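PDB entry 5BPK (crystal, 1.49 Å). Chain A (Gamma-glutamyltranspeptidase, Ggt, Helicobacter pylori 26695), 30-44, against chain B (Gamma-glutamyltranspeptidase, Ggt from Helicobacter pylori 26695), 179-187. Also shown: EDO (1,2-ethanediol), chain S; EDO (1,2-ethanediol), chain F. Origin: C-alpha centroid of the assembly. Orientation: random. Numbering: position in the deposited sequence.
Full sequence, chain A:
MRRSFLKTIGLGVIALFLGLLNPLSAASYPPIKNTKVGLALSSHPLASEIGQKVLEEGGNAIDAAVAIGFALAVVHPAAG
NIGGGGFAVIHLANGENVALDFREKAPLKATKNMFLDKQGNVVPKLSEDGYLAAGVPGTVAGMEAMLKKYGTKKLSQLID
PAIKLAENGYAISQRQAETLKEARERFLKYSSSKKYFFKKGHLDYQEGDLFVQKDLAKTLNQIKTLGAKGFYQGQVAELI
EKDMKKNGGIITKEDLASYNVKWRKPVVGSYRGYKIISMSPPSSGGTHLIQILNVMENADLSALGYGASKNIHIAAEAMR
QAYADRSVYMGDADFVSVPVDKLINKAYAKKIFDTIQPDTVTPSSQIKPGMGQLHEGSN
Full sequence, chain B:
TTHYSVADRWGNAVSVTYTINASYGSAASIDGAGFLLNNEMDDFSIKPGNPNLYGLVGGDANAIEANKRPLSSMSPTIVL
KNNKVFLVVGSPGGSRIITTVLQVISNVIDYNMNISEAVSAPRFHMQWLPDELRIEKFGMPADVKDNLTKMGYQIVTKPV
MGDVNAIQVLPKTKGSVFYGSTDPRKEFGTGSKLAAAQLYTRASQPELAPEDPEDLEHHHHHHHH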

ATOM      1  N   PRO A  30     -21.647  -5.451  11.866  1.00 15.19           N
ATOM      2  CA  PRO A  30     -22.024  -6.015  10.580  1.00 17.42           C
ATOM      3  C   PRO A  30     -21.332  -5.300   9.429  1.00 14.33           C
ATOM      4  O   PRO A  30     -21.020  -4.109   9.529  1.00 14.05           O
ATOM      5  CB  PRO A  30     -23.542  -5.802  10.515  1.00 19.55           C
ATOM      6  CG  PRO A  30     -23.853  -4.807  11.538  1.00 20.86           C
ATOM      7  CD  PRO A  30     -22.794  -4.863  12.578  1.00 17.16           C
ATOM      8  N   PRO A  31     -21.080  -6.024   8.337  1.00 14.39           N
ATOM      9  CA  PRO A  31     -20.582  -5.347   7.139  1.00 14.00           C
ATOM     10  C   PRO A  31     -21.522  -4.243   6.633  1.00 14.88           C
ATOM     11  O   PRO A  31     -22.751  -4.314   6.807  1.00 15.92           O
ATOM     12  CB  PRO A  31     -20.507  -6.474   6.100  1.00 15.57           C
ATOM     13  CG  PRO A  31     -20.512  -7.730   6.875  1.00 16.45           C
ATOM     14  CD  PRO A  31     -21.223  -7.478   8.144  1.00 14.95           C
ATOM     15  N   ILE A  32     -20.923  -3.243   6.003  1.00 13.05           N
ATOM     16  CA  ILE A  32     -21.634  -2.278   5.178  1.00 14.68           C
ATOM     17  C   ILE A  32     -22.272  -3.090   4.050  1.00 14.68           C
ATOM     18  O   ILE A  32     -21.670  -4.058   3.568  1.00 14.60           O
ATOM     19  CB  ILE A  32     -20.645  -1.246   4.576  1.00 15.74           C
ATOM     20  CG1 ILE A  32     -19.905  -0.479   5.685  1.00 16.79           C
ATOM     21  CG2 ILE A  32     -21.365  -0.284   3.640  1.00 18.57           C
ATOM     22  CD1 ILE A  32     -18.617   0.216   5.210  1.00 22.70           C
ATOM     23  N   LYS A  33     -23.480  -2.706   3.633  1.00 16.56           N
ATOM     24  CA  LYS A  33     -24.212  -3.439   2.602  1.00 15.94           C
ATOM     25  C   LYS A  33     -24.718  -2.507   1.501  1.00 16.16           C
ATOM     26  O   LYS A  33     -25.223  -1.421   1.782  1.00 17.18           O
ATOM     27  CB  LYS A  33     -25.394  -4.184   3.232  1.00 19.39           C
ATOM     28  CG  LYS A  33     -26.199  -5.064   2.290  1.00 23.62           C
ATOM     29  CD  LYS A  33     -27.416  -5.647   3.026  1.00 27.00           C
ATOM     30  CE  LYS A  33     -28.251  -6.547   2.136  1.00 30.15           C
ATOM     31  NZ  LYS A  33     -29.289  -7.272   2.935  1.00 32.49           N
ATOM     32  N   ASN A  34     -24.548  -2.931   0.250  1.00 13.99           N
ATOM     33  CA  ASN A  34     -25.174  -2.272  -0.895  1.00 14.74           C
ATOM     34  C   ASN A  34     -25.701  -3.315  -1.864  1.00 16.17           C
ATOM     35  O   ASN A  34     -25.060  -4.346  -2.094  1.00 16.61           O
ATOM     36  CB  ASN A  34     -24.185  -1.333  -1.587  1.00 15.18           C
ATOM     37  CG  ASN A  34     -24.855  -0.440  -2.606  1.00 13.91           C
ATOM     38  OD1 ASN A  34     -25.114  -0.862  -3.734  1.00 16.10           O
ATOM     39  ND2 ASN A  34     -25.136   0.804  -2.211  1.00 17.36           N
ATOM     40  N   THR A  35     -26.887  -3.066  -2.417  1.00 16.47           N
ATOM     41  CA  THR A  35     -27.503  -4.013  -3.345  1.00 19.16           C
ATOM     42  C   THR A  35     -27.837  -3.384  -4.701  1.00 19.37           C
ATOM     43  O   THR A  35     -28.595  -3.977  -5.481  1.00 21.07           O
ATOM     44  CB  THR A  35     -28.797  -4.596  -2.753  1.00 19.62           C
ATOM     45  OG1 THR A  35     -29.714  -3.530  -2.493  1.00 22.63           O
ATOM     46  CG2 THR A  35     -28.495  -5.360  -1.461  1.00 22.79           C
ATOM     47  N   LYS A  36     -27.273  -2.204  -4.983  1.00 19.03           N
ATOM     48  CA  LYS A  36     -27.653  -1.416  -6.167  1.00 21.10           C
ATOM     49  C   LYS A  36     -26.477  -1.018  -7.073  1.00 20.91           C
ATOM     50  O   LYS A  36     -26.446  -1.385  -8.254  1.00 26.22           O
ATOM     51  CB  LYS A  36     -28.414  -0.158  -5.737  1.00 22.35           C
ATOM     52  CG  LYS A  36     -29.712  -0.418  -4.960  1.00 24.29           C
ATOM     53  N   VAL A  37     -25.539  -0.240  -6.536  1.00 17.18           N
ATOM     54  CA  VAL A  37     -24.450   0.342  -7.336  1.00 14.91           C
ATOM     55  C   VAL A  37     -23.048  -0.107  -6.925  1.00 13.67           C
ATOM     56  O   VAL A  37     -22.073   0.215  -7.595  1.00 14.45           O
ATOM     57  CB  VAL A  37     -24.496   1.895  -7.318  1.00 13.53           C
ATOM     58  CG1 VAL A  37     -25.831   2.381  -7.913  1.00 15.30           C
ATOM     59  CG2 VAL A  37     -24.279   2.441  -5.905  1.00 16.11           C
ATOM     60  N   GLY A  38     -22.941  -0.857  -5.838  1.00 13.94           N
ATOM     61  CA  GLY A  38     -21.643  -1.313  -5.363  1.00 13.24           C
ATOM     62  C   GLY A  38     -21.139  -0.504  -4.180  1.00 12.34           C
ATOM     63  O   GLY A  38     -21.916   0.172  -3.505  1.00 12.61           O
ATOM     64  N   LEU A  39     -19.839  -0.604  -3.912  1.00 12.37           N
ATOM     65  CA  LEU A  39     -19.215   0.086  -2.778  1.00 10.89           C
ATOM     66  C   LEU A  39     -17.886   0.702  -3.171  1.00 10.56           C
ATOM     67  O   LEU A  39     -17.135   0.141  -3.982  1.00 11.37           O
ATOM     68  CB  LEU A  39     -18.988  -0.869  -1.596  1.00 10.97           C
ATOM     69  CG  LEU A  39     -20.228  -1.320  -0.824  1.00 11.01           C
ATOM     70  CD1 LEU A  39     -19.878  -2.404   0.194  1.00 12.46           C
ATOM     71  CD2 LEU A  39     -20.896  -0.144  -0.146  1.00 12.59           C
ATOM     72  N   ALA A  40     -17.603   1.851  -2.573  1.00 12.39           N
ATOM     73  CA  ALA A  40     -16.314   2.530  -2.694  1.00 13.22           C
ATOM     74  C   ALA A  40     -15.848   2.838  -1.270  1.00 13.74           C
ATOM     75  O   ALA A  40     -16.431   3.691  -0.593  1.00 14.80           O
ATOM     76  CB  ALA A  40     -16.469   3.802  -3.510  1.00 12.76           C
ATOM     77  N   LEU A  41     -14.827   2.128  -0.806  1.00 12.84           N
ATOM     78  CA  LEU A  41     -14.393   2.223   0.588  1.00 13.21           C
ATOM     79  C   LEU A  41     -12.948   2.675   0.724  1.00 11.58           C
ATOM     80  O   LEU A  41     -12.046   2.098   0.109  1.00 12.25           O
ATOM     81  CB  LEU A  41     -14.553   0.869   1.284  1.00 13.04           C
ATOM     82  CG  LEU A  41     -15.948   0.258   1.394  1.00 18.69           C
ATOM     83  CD1 LEU A  41     -15.844  -1.104   2.064  1.00 22.43           C
ATOM     84  CD2 LEU A  41     -16.860   1.180   2.169  1.00 22.21           C
ATOM     85  N   SER A  42     -12.756   3.702   1.540  1.00 10.57           N
ATOM     86  CA  SER A  42     -11.446   4.254   1.849  1.00 12.01           C
ATOM     87  C   SER A  42     -11.347   4.496   3.354  1.00 11.91           C
ATOM     88  O   SER A  42     -12.322   4.324   4.086  1.00 13.42           O
ATOM     89  CB  SER A  42     -11.234   5.571   1.099  1.00 12.13           C
ATOM     90  OG  SER A  42     -11.821   6.670   1.789  1.00 11.95           O
ATOM     91  N   SER A  43     -10.170   4.928   3.798  1.00 10.80           N
ATOM     92  CA  SER A  43      -9.926   5.232   5.201  1.00 11.97           C
ATOM     93  C   SER A  43     -10.409   6.616   5.644  1.00 13.85           C
ATOM     94  O   SER A  43     -10.217   6.976   6.802  1.00 17.51           O
ATOM     95  CB  SER A  43      -8.429   5.092   5.505  1.00 12.87           C
ATOM     96  OG  SER A  43      -8.040   3.728   5.456  1.00 12.29           O
ATOM     97  N   HIS A  44     -11.002   7.406   4.750  1.00 11.24           N
ATOM     98  CA  HIS A  44     -11.572   8.696   5.159  1.00 12.88           C
ATOM     99  C   HIS A  44     -13.017   8.806   4.675  1.00 13.09           C
ATOM    100  O   HIS A  44     -13.273   8.715   3.477  1.00 13.45           O
ATOM    101  CB  HIS A  44     -10.765   9.892   4.652  1.00 12.06           C
ATOM    102  CG  HIS A  44     -11.057  11.156   5.400  1.00 12.76           C
ATOM    103  ND1 HIS A  44     -12.293  11.769   5.364  1.00 13.25           N
ATOM    104  CD2 HIS A  44     -10.291  11.906   6.231  1.00 14.34           C
ATOM    105  CE1 HIS A  44     -12.270  12.849   6.128  1.00 15.52           C
ATOM    106  NE2 HIS A  44     -11.068  12.956   6.665  1.00 15.79           N
TER
ATOM    107  N   TYR B 179     -20.811  -6.448   0.256  1.00 12.64           N
ATOM    108  CA  TYR B 179     -20.541  -6.296   1.681  1.00 13.05           C
ATOM    109  C   TYR B 179     -19.176  -5.653   1.851  1.00 12.75           C
ATOM    110  O   TYR B 179     -18.216  -6.039   1.189  1.00 15.10           O
ATOM    111  CB  TYR B 179     -20.563  -7.647   2.397  1.00 13.40           C
ATOM    112  CG  TYR B 179     -21.928  -8.274   2.460  1.00 17.01           C
ATOM    113  CD1 TYR B 179     -22.938  -7.690   3.217  1.00 18.87           C
ATOM    114  CD2 TYR B 179     -22.211  -9.445   1.779  1.00 23.94           C
ATOM    115  CE1 TYR B 179     -24.198  -8.255   3.287  1.00 21.35           C
ATOM    116  CE2 TYR B 179     -23.476 -10.021   1.844  1.00 23.09           C
ATOM    117  CZ  TYR B 179     -24.458  -9.421   2.600  1.00 22.43           C
ATOM    118  OH  TYR B 179     -25.715  -9.996   2.658  1.00 28.00           O
ATOM    119  N   GLY B 180     -19.095  -4.663   2.731  1.00 12.87           N
ATOM    120  CA  GLY B 180     -17.857  -3.944   2.949  1.00 13.01           C
ATOM    121  C   GLY B 180     -17.439  -3.855   4.395  1.00 11.32           C
ATOM    122  O   GLY B 180     -18.255  -3.942   5.306  1.00 12.70           O
ATOM    123  N   SER B 181     -16.142  -3.669   4.597  1.00 11.47           N
ATOM    124  CA  SER B 181     -15.625  -3.383   5.912  1.00 11.20           C
ATOM    125  C   SER B 181     -14.463  -2.410   5.837  1.00 10.50           C
ATOM    126  O   SER B 181     -13.546  -2.561   5.014  1.00 11.32           O
ATOM    127  CB  SER B 181     -15.200  -4.662   6.637  1.00 12.15           C
ATOM    128  OG  SER B 181     -14.881  -4.382   8.000  1.00 13.30           O
ATOM    129  N   THR B 182     -14.533  -1.409   6.706  1.00 11.83           N
ATOM    130  CA  THR B 182     -13.384  -0.620   7.090  1.00 10.43           C
ATOM    131  C   THR B 182     -12.669  -1.372   8.222  1.00 10.65           C
ATOM    132  O   THR B 182     -13.078  -2.466   8.626  1.00 11.83           O
ATOM    133  CB  THR B 182     -13.796   0.788   7.527  1.00 11.64           C
ATOM    134  OG1 THR B 182     -14.733   0.696   8.596  1.00 13.47           O
ATOM    135  CG2 THR B 182     -14.433   1.549   6.365  1.00 13.34           C
ATOM    136  N   ASP B 183     -11.586  -0.800   8.722  1.00 10.78           N
ATOM    137  CA  ASP B 183     -10.784  -1.466   9.734  1.00 10.74           C
ATOM    138  C   ASP B 183     -10.899  -0.714  11.060  1.00 11.60           C
ATOM    139  O   ASP B 183     -10.647   0.491  11.099  1.00 15.93           O
ATOM    140  CB  ASP B 183      -9.322  -1.505   9.269  1.00 10.88           C
ATOM    141  CG  ASP B 183      -8.480  -2.542  10.006  1.00  8.75           C
ATOM    142  OD1 ASP B 183      -8.641  -2.716  11.246  1.00 10.98           O
ATOM    143  OD2 ASP B 183      -7.645  -3.195   9.332  1.00 11.59           O
ATOM    144  N   PRO B 184     -11.262  -1.420  12.152  1.00 13.80           N
ATOM    145  CA  PRO B 184     -11.310  -0.730  13.446  1.00 15.49           C
ATOM    146  C   PRO B 184      -9.974  -0.079  13.846  1.00 15.84           C
ATOM    147  O   PRO B 184      -9.960   0.855  14.645  1.00 19.01           O
ATOM    148  CB  PRO B 184     -11.691  -1.848  14.434  1.00 17.29           C
ATOM    149  CG  PRO B 184     -11.531  -3.118  13.717  1.00 18.91           C
ATOM    150  CD  PRO B 184     -11.736  -2.812  12.263  1.00 14.54           C
ATOM    151  N   ARG B 185      -8.872  -0.538  13.253  1.00 13.56           N
ATOM    152  CA  ARG B 185      -7.530  -0.032  13.586  1.00 14.21           C
ATOM    153  C   ARG B 185      -7.230   1.361  13.036  1.00 18.06           C
ATOM    154  O   ARG B 185      -6.255   1.974  13.440  1.00 20.46           O
ATOM    155  CB  ARG B 185      -6.462  -0.988  13.063  1.00 13.90           C
ATOM    156  CG  ARG B 185      -6.537  -2.390  13.624  1.00 10.89           C
ATOM    157  CD  ARG B 185      -5.709  -3.343  12.797  1.00 12.26           C
ATOM    158  NE  ARG B 185      -5.733  -4.710  13.305  1.00 10.61           N
ATOM    159  CZ  ARG B 185      -6.719  -5.574  13.094  1.00 12.29           C
ATOM    160  NH1 ARG B 185      -7.796  -5.216  12.404  1.00 11.54           N
ATOM    161  NH2 ARG B 185      -6.626  -6.806  13.574  1.00 11.62           N
ATOM    162  N   LYS B 186      -8.068   1.845  12.123  1.00 20.96           N
ATOM    163  CA  LYS B 186      -7.826   3.099  11.409  1.00 25.32           C
ATOM    164  C   LYS B 186      -7.386   4.239  12.341  1.00 29.01           C
ATOM    165  O   LYS B 186      -6.391   4.908  12.061  1.00 30.97           O
ATOM    166  CB  LYS B 186      -9.074   3.503  10.613  1.00 25.64           C
ATOM    167  CG  LYS B 186      -8.876   4.683   9.644  1.00 29.01           C
ATOM    168  CD  LYS B 186      -9.255   6.042  10.239  1.00 36.84           C
ATOM    169  CE  LYS B 186     -10.760   6.263  10.290  1.00 39.52           C
ATOM    170  NZ  LYS B 186     -11.115   7.512  11.034  1.00 44.81           N
ATOM    171  N   GLU B 187      -8.113   4.439  13.445  1.00 30.73           N
ATOM    172  CA  GLU B 187      -7.885   5.590  14.348  1.00 35.47           C
ATOM    173  C   GLU B 187      -6.889   5.346  15.492  1.00 37.95           C
ATOM    174  O   GLU B 187      -6.747   6.189  16.384  1.00 38.99           O
ATOM    175  CB  GLU B 187      -9.219   6.066  14.944  1.00 36.61           C
ATOM    176  CG  GLU B 187     -10.163   6.698  13.931  1.00 36.61           C
TER
HETATM  177  C1  EDO S 705     -17.563  -2.871  10.199  1.00 17.18           C
HETATM  178  O1  EDO S 705     -16.168  -3.247  10.190  1.00 20.21           O
HETATM  179  C2  EDO S 705     -18.004  -2.512   8.786  1.00 16.00           C
HETATM  180  O2  EDO S 705     -17.212  -1.447   8.254  1.00 16.38           O
HETATM  181  C1  EDO F 402      -4.273   6.738   9.944  1.00 37.87           C
HETATM  182  O1  EDO F 402      -5.488   6.631   9.191  1.00 38.12           O
HETATM  183  C2  EDO F 402      -3.916   8.208  10.137  1.00 37.76           C
HETATM  184  O2  EDO F 402      -2.733   8.581   9.411  1.00 35.13           O
HETATM  185  O   HOH W   1     -10.212   9.144   9.087  1.00 40.04           O

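The two stretches are joined first by backbone. A:Ile32 and B:Gly180 form an antiparallel hydrogen-bonded pair, the amide N of A:Ile32 donating to the O of B:Gly180 at 2.8 Å and the N of B:Gly180 donating to the O of A:Ile32, also at 2.8 Å. The second bond is the straighter, with an angle of 157° at its hydrogen against 138°. The O of A:Ile32 does further duty, lying 3.1 Å from the CA of B:Tyr179 in a CA-H...O contact. One step along, A:Lys33 and B:Tyr179 make the neighbouring non-hydrogen-bonded pair, so strand 32-34 and the end of the chain B strand, B:Tyr179 to B:Ser181, run antiparallel, with 150° between their directions.

Apolar contacts cover both faces of this ladder. On the face carrying A:Lys33 and B:Tyr179, the extended, all-t lysine lays its methylene chain beside the tyrosine, with CG of A:Lys33 3.9 Å from CE1 of B:Tyr179. A long aliphatic stem suits this place because its methylenes can pack against the tyrosine while the ammonium group continues onward. A:Pro31 adds its CB at 3.9 Å from CB of B:Tyr179.

On the other face, that of A:Ile32, the second chain A strand, which includes A:Leu39 to A:Leu41, passes the chain B strand nearly parallel to it, at 9°. Two buried leucines reach across this gap: CD1 of A:Leu39 comes within 3.5 Å of N of B:Gly180, and CD1 of A:Leu41 within 3.6 Å of CA of B:Gly180. Glycine fits here because a CB would clash with both methyls, lying 2.6 Å from CD1 of A:Leu41 and 2.9 Å from CD1 of A:Leu39. Together the stretches bury 518 Å², summed over both sides.

The polar contact at the far end is mediated by water. Water 1 donates to the O of A:Ser43 at 3.1 Å and accepts from NZ of B:Lys186 at 2.7 Å, while CE of B:Lys186 packs 3.6 Å from the O of A:Ser43. Lysine serves well, its flexible chain bending at chi2 (-94°) and chi3 (-77°) and still carrying a charged donor to the water.

Internal bonds shape the segments that meet. OD1 of A:Asn34 accepts from the N atoms of A:Lys36, A:Val37 and A:Gly38 at 2.8, 2.9 and 3.0 Å, bracing the turn between the two chain A strands; the backbone angles of A:Gly38 themselves call for glycine. In chain B, OD1 of B:Asp183 receives N of B:Arg185 at 3.0 Å and forms a salt bridge with its NH1 at 2.9 Å, steadying the loop that leads to B:Lys186.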